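Local structure of cytokinin riboside 5'-monophosphate phosphoribohydrolase (Corynebacterium glutamicum, 5WQ3) at residues C[210-215]-C[221-226]. The protein is a member of the LOG family of the SLOG clan, with subunits built on a Rossmann-like alpha/beta fold. Numbering follows the deposited sequence.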
# COMPACT_ATOMS: atom_id res chain seq x y z
N TRP C 210 31.91 36.61 53.54
CA TRP C 210 32.92 36.92 52.55
C TRP C 210 33.05 38.42 52.38
O TRP C 210 34.14 38.96 52.33
CB TRP C 210 32.58 36.24 51.21
CG TRP C 210 33.55 36.52 50.09
CD1 TRP C 210 34.83 36.04 49.95
CD2 TRP C 210 33.33 37.39 48.98
NE1 TRP C 210 35.40 36.54 48.82
CE2 TRP C 210 34.49 37.37 48.20
CE3 TRP C 210 32.26 38.14 48.57
CZ2 TRP C 210 34.63 38.10 47.06
CZ3 TRP C 210 32.39 38.87 47.42
CH2 TRP C 210 33.57 38.83 46.66
N ILE C 211 31.93 39.10 52.28
CA ILE C 211 31.99 40.55 52.13
C ILE C 211 32.79 41.20 53.30
O ILE C 211 33.66 42.06 53.06
CB ILE C 211 30.58 41.16 52.03
CG1 ILE C 211 29.93 40.78 50.68
CG2 ILE C 211 30.65 42.69 52.16
CD1 ILE C 211 28.43 41.04 50.64
N ARG C 212 32.52 40.79 54.54
CA ARG C 212 33.31 41.34 55.69
C ARG C 212 34.78 40.88 55.70
O ARG C 212 35.69 41.69 55.81
CB ARG C 212 32.69 41.00 57.04
CG ARG C 212 31.20 41.13 57.09
CD ARG C 212 30.68 40.89 58.49
NE ARG C 212 29.45 41.65 58.71
CZ ARG C 212 29.41 42.93 59.11
NH1 ARG C 212 28.23 43.53 59.27
NH2 ARG C 212 30.54 43.61 59.34
N HIS C 213 35.01 39.60 55.53
CA HIS C 213 36.35 39.08 55.76
C HIS C 213 37.24 39.38 54.55
O HIS C 213 38.46 39.39 54.64
CB HIS C 213 36.32 37.59 56.14
CG HIS C 213 35.73 37.34 57.51
ND1 HIS C 213 34.69 36.46 57.73
CD2 HIS C 213 36.02 37.89 58.71
CE1 HIS C 213 34.38 36.46 59.02
NE2 HIS C 213 35.17 37.33 59.64
N ARG C 214 36.65 39.69 53.43
CA ARG C 214 37.43 39.89 52.29
C ARG C 214 37.28 41.28 51.72
O ARG C 214 38.29 41.95 51.50
CB ARG C 214 37.08 38.81 51.28
CG ARG C 214 37.93 38.77 50.06
CD ARG C 214 39.42 38.69 50.37
NE ARG C 214 39.77 37.35 50.86
CZ ARG C 214 41.00 36.82 50.73
NH1 ARG C 214 41.99 37.50 50.13
NH2 ARG C 214 41.23 35.60 51.19
N LEU C 215 36.07 41.76 51.45
CA LEU C 215 36.05 43.11 50.85
C LEU C 215 36.49 44.23 51.85
O LEU C 215 37.14 45.22 51.49
CB LEU C 215 34.68 43.44 50.30
CG LEU C 215 34.08 42.51 49.26
CD1 LEU C 215 32.82 43.06 48.59
CD2 LEU C 215 35.08 42.18 48.20
N ILE C 221 35.53 48.00 50.24
CA ILE C 221 34.41 48.77 50.79
C ILE C 221 34.78 49.24 52.18
O ILE C 221 35.74 48.76 52.76
CB ILE C 221 33.14 47.92 50.91
CG1 ILE C 221 33.29 46.92 52.05
CG2 ILE C 221 32.79 47.27 49.56
CD1 ILE C 221 32.17 45.95 52.17
N ASP C 222 34.00 50.16 52.72
CA ASP C 222 34.13 50.46 54.14
C ASP C 222 33.11 49.68 54.89
O ASP C 222 32.09 49.23 54.36
CB ASP C 222 34.01 51.93 54.41
CG ASP C 222 35.05 52.70 53.65
OD1 ASP C 222 36.19 52.21 53.56
OD2 ASP C 222 34.73 53.76 53.12
N GLU C 223 33.42 49.48 56.14
CA GLU C 223 32.65 48.59 56.93
C GLU C 223 31.20 49.00 57.10
O GLU C 223 30.34 48.13 57.22
CB GLU C 223 33.29 48.40 58.28
CG GLU C 223 32.84 47.10 58.88
CD GLU C 223 33.49 46.85 60.21
OE1 GLU C 223 33.20 45.78 60.78
OE2 GLU C 223 34.26 47.74 60.68
N LYS C 224 30.92 50.27 57.11
CA LYS C 224 29.54 50.70 57.22
C LYS C 224 28.72 50.32 55.94
O LYS C 224 27.51 50.09 56.01
CB LYS C 224 29.50 52.20 57.47
CG LYS C 224 30.10 52.99 56.34
CD LYS C 224 29.78 54.48 56.42
CE LYS C 224 30.88 55.20 57.18
NZ LYS C 224 30.33 56.48 57.68
N ASP C 225 29.38 50.27 54.78
CA ASP C 225 28.70 49.85 53.52
C ASP C 225 28.05 48.43 53.60
O ASP C 225 27.11 48.14 52.85
CB ASP C 225 29.65 49.86 52.33
CG ASP C 225 30.39 51.17 52.18
OD1 ASP C 225 29.81 52.18 52.60
OD2 ASP C 225 31.53 51.17 51.65
N VAL C 226 28.58 47.58 54.49
CA VAL C 226 28.02 46.29 54.76
C VAL C 226 27.22 46.22 56.08
O VAL C 226 26.18 45.59 56.14
CB VAL C 226 29.12 45.18 54.68
CG1 VAL C 226 30.18 45.31 55.77
CG2 VAL C 226 28.50 43.79 54.71
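Ile211 meets both Ile221 and Val226 through one methyl, CG2. This methyl is anti to the backbone N (chi1 to CG1 -70°), which carries it across to 221-226. There Ile211 CG2 lies 3.5 Å from Val226 CG2 and 3.6 Å from Ile221 CD1. The two isoleucine side chains cross at about a right angle, whereas Ile211 and Val226 run past each other in opposite directions. Ile221 holds CG1 between its backbone N and carbonyl carbon (chi1 72°), and its CD1 faces both Ile211 and Leu215 on the helix surface. Leu215 touches it with the base of its side chain, CB to Ile221 CD1 being 4.0 Å. A weak hydrogen bond runs from Ile221 N to Leu215 O (3.4 Å). Ile211 also touches Phe180 of helix 173-188.

Arg212 borders this apolar patch. Val226 CG1 sits over one face of its guanidinium, toward the rim, 4.0 Å from Arg212 NH2. Glu223 OE1 comes in at the edge, in plane, and forms a long salt bridge of 3.7 Å with Arg212 NH2; the carboxylate is turned 72° from the guanidinium. The stronger partner of Arg212 is Asp227, which pairs with NH1.

Within 221-226, Asp225 OD2 accepts Asp222 N (2.9 Å) from above the carboxylate plane, and also Gln187 NE2. The arrangement is a helix-loop-helix connection, joining helix 201-216 to short helix 223-227 before strand 230-232, outermost in this chain's parallel Rossmann-like sheet.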